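Pre-mRNA-processing-splicing factor 8 (Cryptococcus neoformans var. grubii serotype A, PDB 6MX6) carries an intein, a protein-splicing element of the Hint fold that probably cuts itself out and joins its two flanking segments to yield the mature spliceosomal factor. Local coordinates at residues G9-R14 and G59-V64; R50-K55 and V101-F106; E23-G28 and S155-D160. All blocks are in the same frame, centred on the assembly; numbering follows the deposited sequence.

Contact 1. Residues G9-R14 and G59-V64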
# COMPACT_ATOMS: atom_id res chain seq x y z
N GLY A 9 12.58 -0.83 -2.65
CA GLY A 9 12.66 0.46 -3.30
C GLY A 9 11.41 1.29 -3.15
O GLY A 9 11.41 2.45 -3.60
N THR A 10 10.36 0.75 -2.55
CA THR A 10 9.18 1.54 -2.24
C THR A 10 9.54 2.58 -1.17
O THR A 10 10.14 2.25 -0.15
CB THR A 10 8.04 0.65 -1.75
OG1 THR A 10 7.72 -0.33 -2.76
CG2 THR A 10 6.82 1.48 -1.45
N ARG A 11 9.19 3.84 -1.43
CA ARG A 11 9.56 4.95 -0.56
C ARG A 11 8.44 5.24 0.42
O ARG A 11 7.31 5.54 0.01
CB ARG A 11 9.88 6.20 -1.40
CG ARG A 11 11.02 6.00 -2.39
CD ARG A 11 10.92 6.94 -3.59
NE ARG A 11 10.89 8.34 -3.17
CZ ARG A 11 10.73 9.36 -4.00
NH1 ARG A 11 10.57 9.15 -5.30
NH2 ARG A 11 10.71 10.60 -3.53
N LEU A 12 8.74 5.15 1.71
CA LEU A 12 7.80 5.40 2.80
C LEU A 12 8.22 6.64 3.57
O LEU A 12 9.32 7.17 3.39
CB LEU A 12 7.74 4.19 3.74
CG LEU A 12 7.61 2.85 3.02
CD1 LEU A 12 7.68 1.69 4.00
CD2 LEU A 12 6.29 2.81 2.24
N LEU A 13 7.33 7.09 4.45
CA LEU A 13 7.56 8.28 5.28
C LEU A 13 7.84 7.86 6.72
O LEU A 13 7.04 7.15 7.33
CB LEU A 13 6.36 9.23 5.23
CG LEU A 13 6.12 9.93 3.89
CD1 LEU A 13 4.89 10.80 3.94
CD2 LEU A 13 7.34 10.73 3.49
N ARG A 14 8.98 8.31 7.25
CA ARG A 14 9.21 8.20 8.69
C ARG A 14 8.27 9.13 9.44
O ARG A 14 7.68 10.06 8.88
CB ARG A 14 10.66 8.56 9.03
CG ARG A 14 11.71 7.58 8.56
CD ARG A 14 13.06 7.94 9.15
NE ARG A 14 14.13 7.10 8.63
CZ ARG A 14 14.41 5.88 9.09
NH1 ARG A 14 13.68 5.35 10.07
NH2 ARG A 14 15.40 5.18 8.56
N GLY A 59 -1.26 10.26 -12.24
CA GLY A 59 0.17 10.18 -12.42
C GLY A 59 0.94 10.00 -11.13
O GLY A 59 1.70 10.88 -10.72
N LEU A 60 0.74 8.87 -10.47
CA LEU A 60 1.45 8.51 -9.25
C LEU A 60 2.26 7.25 -9.52
O LEU A 60 1.93 6.48 -10.42
CB LEU A 60 0.49 8.27 -8.08
CG LEU A 60 -0.16 9.45 -7.35
CD1 LEU A 60 0.85 10.55 -7.03
CD2 LEU A 60 -1.32 10.02 -8.14
N GLU A 61 3.30 7.04 -8.72
CA GLU A 61 4.15 5.87 -8.88
C GLU A 61 3.36 4.58 -8.73
O GLU A 61 2.47 4.49 -7.88
CB GLU A 61 5.29 5.90 -7.85
CG GLU A 61 6.43 6.83 -8.23
CD GLU A 61 7.65 6.66 -7.34
OE1 GLU A 61 7.62 5.80 -6.43
OE2 GLU A 61 8.64 7.39 -7.55
N ASP A 62 3.68 3.59 -9.55
CA ASP A 62 3.04 2.28 -9.42
C ASP A 62 3.27 1.71 -8.02
O ASP A 62 4.33 1.91 -7.42
CB ASP A 62 3.62 1.28 -10.43
CG ASP A 62 3.46 1.71 -11.88
OD1 ASP A 62 2.71 2.67 -12.16
OD2 ASP A 62 4.09 1.05 -12.74
N LEU A 63 2.29 0.97 -7.53
CA LEU A 63 2.44 0.22 -6.28
C LEU A 63 2.72 -1.24 -6.64
O LEU A 63 1.93 -1.86 -7.35
CB LEU A 63 1.19 0.32 -5.42
CG LEU A 63 1.23 -0.45 -4.10
CD1 LEU A 63 2.33 0.13 -3.19
CD2 LEU A 63 -0.13 -0.41 -3.42
N VAL A 64 3.83 -1.80 -6.15
CA VAL A 64 4.20 -3.17 -6.51
C VAL A 64 4.29 -3.98 -5.23
O VAL A 64 5.02 -3.61 -4.31
CB VAL A 64 5.52 -3.22 -7.30
CG1 VAL A 64 5.81 -4.64 -7.72
CG2 VAL A 64 5.46 -2.30 -8.52
O HOH W 1 5.98 -0.24 -4.83
O HOH W 2 7.68 4.15 -3.94
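NH1 of Arg11 approaches OE2 of Glu61, 3.4 Å away, in a salt bridge. The two side chains cross at about a right angle, and the guanidinium and carboxylate planes are 66° apart, so a single, oblique NH1–OE2 contact forms and no flat paired one. This is the closer, direct side of the contact, where the guanidinium of Arg11 is also held by others: its chain is bent at chi3 (57°), its NE forms a salt bridge with Glu19, and Tyr168 adds a cation-pi contact. An arginine suits a place that asks for several differently directed partners.

On the looser side, water does the joining. One molecule takes the N-H of Arg11, 2.9 Å from its backbone N, and donates to OE1 of Glu61 at 3.0 Å, so each carboxylate oxygen has its own link. A second donates to OG1 of Thr10 at 2.7 Å and accepts from the backbone N of Val64 at 3.0 Å. Glu61 itself is exposed, and a charged residue is at home there. The partly hydrated bridge joins hairpin strand 11-13 to the loop leading into strand 63-65, on the surface of this all-beta, horseshoe-shaped Hint fold.

Contact 2. Residues R50-K55 and V101-F106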
# COMPACT_ATOMS: atom_id res chain seq x y z
N ARG A 50 7.34 -13.29 -7.74
CA ARG A 50 6.63 -12.50 -8.74
C ARG A 50 5.57 -11.66 -8.05
O ARG A 50 4.65 -12.19 -7.43
CB ARG A 50 6.01 -13.41 -9.79
CG ARG A 50 7.05 -14.05 -10.68
CD ARG A 50 6.46 -15.17 -11.51
NE ARG A 50 5.65 -14.64 -12.61
CZ ARG A 50 5.11 -15.39 -13.56
NH1 ARG A 50 5.30 -16.70 -13.56
NH2 ARG A 50 4.39 -14.83 -14.52
N LEU A 51 5.68 -10.34 -8.19
CA LEU A 51 4.78 -9.41 -7.51
C LEU A 51 3.69 -8.94 -8.46
O LEU A 51 3.73 -9.17 -9.67
CB LEU A 51 5.57 -8.22 -6.97
CG LEU A 51 6.74 -8.59 -6.05
CD1 LEU A 51 7.48 -7.34 -5.59
CD2 LEU A 51 6.21 -9.38 -4.87
N TYR A 52 2.71 -8.25 -7.90
CA TYR A 52 1.66 -7.60 -8.68
C TYR A 52 1.98 -6.12 -8.80
O TYR A 52 2.33 -5.49 -7.80
CB TYR A 52 0.30 -7.78 -8.03
CG TYR A 52 -0.26 -9.15 -8.31
CD1 TYR A 52 0.10 -10.24 -7.53
CD2 TYR A 52 -1.10 -9.35 -9.38
CE1 TYR A 52 -0.40 -11.50 -7.80
CE2 TYR A 52 -1.61 -10.60 -9.66
CZ TYR A 52 -1.26 -11.67 -8.87
OH TYR A 52 -1.77 -12.91 -9.17
N ARG A 53 1.86 -5.59 -10.01
CA ARG A 53 2.03 -4.17 -10.28
C ARG A 53 0.66 -3.53 -10.44
O ARG A 53 -0.14 -3.96 -11.28
CB ARG A 53 2.87 -3.94 -11.54
CG ARG A 53 3.05 -2.46 -11.90
CD ARG A 53 3.98 -2.27 -13.09
NE ARG A 53 5.30 -2.81 -12.78
CZ ARG A 53 6.28 -2.13 -12.20
NH1 ARG A 53 6.10 -0.84 -11.90
NH2 ARG A 53 7.44 -2.72 -11.93
N ILE A 54 0.39 -2.51 -9.63
CA ILE A 54 -0.85 -1.74 -9.67
C ILE A 54 -0.53 -0.37 -10.24
O ILE A 54 0.32 0.35 -9.70
CB ILE A 54 -1.49 -1.62 -8.28
CG1 ILE A 54 -1.76 -3.01 -7.71
CG2 ILE A 54 -2.79 -0.81 -8.36
CD1 ILE A 54 -2.10 -3.02 -6.22
N LYS A 55 -1.20 -0.03 -11.34
CA LYS A 55 -1.08 1.28 -11.98
C LYS A 55 -2.39 2.03 -11.88
O LYS A 55 -3.47 1.45 -12.12
CB LYS A 55 -0.71 1.14 -13.47
CG LYS A 55 0.63 0.50 -13.77
CD LYS A 55 0.85 0.45 -15.27
CE LYS A 55 2.31 0.58 -15.64
NZ LYS A 55 2.89 1.87 -15.18
N VAL A 101 -8.79 -5.24 1.42
CA VAL A 101 -8.93 -6.40 0.55
C VAL A 101 -7.55 -6.85 0.09
O VAL A 101 -6.71 -6.03 -0.27
CB VAL A 101 -9.85 -6.10 -0.65
CG1 VAL A 101 -9.35 -4.91 -1.43
CG2 VAL A 101 -9.99 -7.33 -1.54
N THR A 102 -7.31 -8.16 0.13
CA THR A 102 -6.02 -8.64 -0.34
C THR A 102 -5.92 -8.48 -1.85
O THR A 102 -6.93 -8.45 -2.56
CB THR A 102 -5.79 -10.10 0.05
OG1 THR A 102 -6.69 -10.94 -0.69
CG2 THR A 102 -5.98 -10.31 1.55
N VAL A 103 -4.68 -8.37 -2.33
CA VAL A 103 -4.44 -8.29 -3.77
C VAL A 103 -5.03 -9.51 -4.47
O VAL A 103 -5.62 -9.39 -5.55
CB VAL A 103 -2.94 -8.12 -4.06
CG1 VAL A 103 -2.62 -8.44 -5.50
CG2 VAL A 103 -2.47 -6.69 -3.71
N ASP A 104 -4.91 -10.70 -3.88
CA ASP A 104 -5.44 -11.91 -4.52
C ASP A 104 -6.95 -11.79 -4.76
O ASP A 104 -7.45 -12.04 -5.88
CB ASP A 104 -5.16 -13.14 -3.65
CG ASP A 104 -3.87 -13.84 -4.01
OD1 ASP A 104 -3.38 -13.66 -5.16
OD2 ASP A 104 -3.34 -14.57 -3.14
N ASP A 105 -7.68 -11.38 -3.72
CA ASP A 105 -9.13 -11.29 -3.81
C ASP A 105 -9.55 -10.18 -4.76
O ASP A 105 -10.53 -10.33 -5.50
CB ASP A 105 -9.73 -11.06 -2.42
CG ASP A 105 -9.67 -12.30 -1.54
OD1 ASP A 105 -9.65 -13.43 -2.08
OD2 ASP A 105 -9.66 -12.15 -0.30
N PHE A 106 -8.83 -9.05 -4.74
CA PHE A 106 -9.16 -7.95 -5.64
C PHE A 106 -8.92 -8.33 -7.09
O PHE A 106 -9.75 -8.06 -7.96
CB PHE A 106 -8.33 -6.72 -5.26
CG PHE A 106 -8.65 -5.51 -6.08
CD1 PHE A 106 -9.74 -4.72 -5.77
CD2 PHE A 106 -7.87 -5.18 -7.18
CE1 PHE A 106 -10.03 -3.60 -6.51
CE2 PHE A 106 -8.17 -4.07 -7.94
CZ PHE A 106 -9.25 -3.28 -7.60
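Two first torsions bring Tyr52 and Val103 together: CG of Tyr52 stands opposite its carbonyl carbon and beside the backbone N (chi1 -79°), while Val103 sends CG1 out opposite its own N (chi1 163°). CG1 of Val103 thereby comes over one face of the tyrosine ring, 3.7 Å from CG of Tyr52. It sits 4.1 Å from the ring centroid and 27° off the normal, a CH-pi contact made nearer the root of the ring than its hydroxyl end. The other branch, CG2 of Val103, reaches toward CD1 of Ile54 at a looser 4.5 Å. A valine is apt here, since its fork serves both residues of the strand; Leu71 and Cys65 also pack on it.

Tyr52 and Ile54, two apart on strand 52-56, face the helix start together, whereas Arg53 between them turns to Asp62 and Glu148. Beyond the apolar contact, OH of Tyr52 and OD1 of Asp104 remain 4.4 Å apart, and OD2 of Asp104 is hydrogen-bonded to ND1 of His67.

Where strand 96-102 gives way to helix 103-108, Thr102 is the N-cap. Its OG1 accepts from the backbone N of Asp105 at 3.2 Å in a nearly straight bond, occupying an N-H of the first turn, and the amide N of Phe106 bonds to O of Thr102 at 3.0 Å. The arrangement is an N-capped short helix laid by its first residue against a strand of the six-stranded antiparallel sheet in the Hint fold.

Contact 3. Residues E23-G28 and S155-D160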
# COMPACT_ATOMS: atom_id res chain seq x y z
N GLU A 23 12.91 -1.46 2.51
CA GLU A 23 13.88 -2.45 2.95
C GLU A 23 14.86 -1.91 3.99
O GLU A 23 15.60 -2.70 4.58
CB GLU A 23 14.66 -3.01 1.75
CG GLU A 23 15.61 -2.02 1.09
CD GLU A 23 14.96 -1.32 -0.10
OE1 GLU A 23 13.72 -1.21 -0.11
OE2 GLU A 23 15.69 -0.88 -1.01
N ASP A 24 14.87 -0.60 4.22
CA ASP A 24 15.69 -0.00 5.27
C ASP A 24 14.94 0.17 6.58
O ASP A 24 15.53 0.61 7.57
CB ASP A 24 16.24 1.35 4.81
CG ASP A 24 17.14 1.24 3.59
OD1 ASP A 24 17.74 0.15 3.40
OD2 ASP A 24 17.26 2.22 2.83
N VAL A 25 13.65 -0.18 6.61
CA VAL A 25 12.87 -0.12 7.84
C VAL A 25 13.33 -1.22 8.78
O VAL A 25 13.38 -2.39 8.39
CB VAL A 25 11.37 -0.26 7.53
CG1 VAL A 25 10.56 -0.39 8.81
CG2 VAL A 25 10.89 0.93 6.69
N GLN A 26 13.67 -0.85 10.01
CA GLN A 26 14.15 -1.82 10.98
C GLN A 26 13.22 -1.87 12.19
O GLN A 26 12.36 -1.02 12.37
CB GLN A 26 15.59 -1.49 11.42
CG GLN A 26 16.63 -2.38 10.75
CD GLN A 26 16.22 -3.85 10.73
OE1 GLN A 26 15.81 -4.41 11.76
NE2 GLN A 26 16.34 -4.49 9.57
N GLU A 27 13.42 -2.90 13.02
CA GLU A 27 12.54 -3.14 14.16
C GLU A 27 12.46 -1.92 15.06
O GLU A 27 13.47 -1.29 15.38
CB GLU A 27 13.03 -4.36 14.95
CG GLU A 27 12.24 -4.65 16.22
CD GLU A 27 11.05 -5.57 15.99
OE1 GLU A 27 11.00 -6.25 14.94
OE2 GLU A 27 10.16 -5.61 16.86
N GLY A 28 11.23 -1.58 15.47
CA GLY A 28 10.98 -0.41 16.29
C GLY A 28 10.91 0.91 15.55
O GLY A 28 10.58 1.93 16.18
N SER A 155 10.02 -6.61 0.87
CA SER A 155 10.19 -6.49 2.31
C SER A 155 8.83 -6.19 2.94
O SER A 155 8.01 -5.46 2.36
CB SER A 155 11.19 -5.39 2.67
OG SER A 155 12.45 -5.63 2.05
N GLY A 156 8.60 -6.78 4.11
CA GLY A 156 7.35 -6.59 4.82
C GLY A 156 7.61 -6.40 6.30
O GLY A 156 8.70 -6.67 6.80
N PHE A 157 6.58 -5.92 6.99
CA PHE A 157 6.61 -5.74 8.43
C PHE A 157 5.18 -5.51 8.89
O PHE A 157 4.28 -5.28 8.08
CB PHE A 157 7.53 -4.58 8.86
CG PHE A 157 7.35 -3.32 8.06
CD1 PHE A 157 6.20 -2.56 8.18
CD2 PHE A 157 8.36 -2.87 7.21
CE1 PHE A 157 6.04 -1.38 7.46
CE2 PHE A 157 8.20 -1.70 6.48
CZ PHE A 157 7.05 -0.96 6.60
N VAL A 158 4.98 -5.59 10.19
CA VAL A 158 3.69 -5.23 10.77
C VAL A 158 3.83 -3.84 11.36
O VAL A 158 4.93 -3.38 11.71
CB VAL A 158 3.19 -6.23 11.83
CG1 VAL A 158 2.54 -7.43 11.15
CG2 VAL A 158 4.31 -6.66 12.72
N VAL A 159 2.70 -3.16 11.44
CA VAL A 159 2.61 -1.81 11.99
C VAL A 159 1.51 -1.82 13.04
O VAL A 159 0.48 -2.47 12.85
CB VAL A 159 2.32 -0.79 10.86
CG1 VAL A 159 1.67 0.46 11.40
CG2 VAL A 159 3.60 -0.44 10.12
N ASP A 160 1.74 -1.13 14.15
CA ASP A 160 0.79 -1.13 15.26
C ASP A 160 -0.38 -0.21 14.93
O ASP A 160 -0.53 0.28 13.81
CB ASP A 160 1.49 -0.73 16.55
CG ASP A 160 1.94 0.73 16.56
OD1 ASP A 160 2.29 1.26 15.49
OD2 ASP A 160 1.94 1.34 17.65
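CG1 of Val25 lies obliquely against the CD2-CE2 part of the Phe157 ring, 3.6 Å from CE2 of Phe157 and 3.7 Å from CD2 of the same ring. The two side chains cross at about a right angle, with CB of Val25 also 3.6 Å from CE2 of Phe157. The CB of Phe157 points toward the loop, and its CG, held between the backbone N and the carbonyl carbon (chi1 46°), then sets the ring with CD2 and CE2 against Val25. Val22 and Leu31 pack on it too, which makes a large aromatic residue fitting for a place with apolar neighbours from several segments.

The loop carrying Val25 joins strands 19-21 and 30-32, and it lies over strand 152-159, an inner strand of the four-stranded antiparallel sheet in the Hint fold of the intein.

Nearer the start of the segments, OG of Ser155 sits 3.4 Å from CB of Glu23. This is close packing of a small side chain, whose hydroxyl is hydrogen-bonded to Asn8 and, weakly, to Arg46, while the carboxylate of Glu23 accepts from the amide of Gly9. Gln26 points away, as suits a polar residue on an exposed bend; Glu27 starts away as well, but its OE1 bonds to the amide of Lys43. OE1 of Gln26 accepts from the backbone N of Glu27 at 3.1 Å, the donor standing 49° out of the amide's carbonyl plane.

From the N terminus, residues 9-14 come first and 23-28 soon after; contact 1 closes its loop when 59-64 returns to the former, contact 3 only near the C terminus, when 155-160 meets the latter. These two loops cross. Contact 2, between 50-55 and 101-106, crosses contact 1 but lies wholly within the long loop of contact 3. Strands 52-56 and 63-65 are neighbours in the six-stranded sheet, beside which Asp62 forms a salt bridge with Lys55. Contact 1 also touches contact 3, through Gly9 with Glu23 and Leu12 with Phe157, whereas contacts 2 and 3 remain apart. Contact 1 thus ties the two-stranded hairpin of strands 11-13 and 19-21 to the edge of the six-stranded sheet.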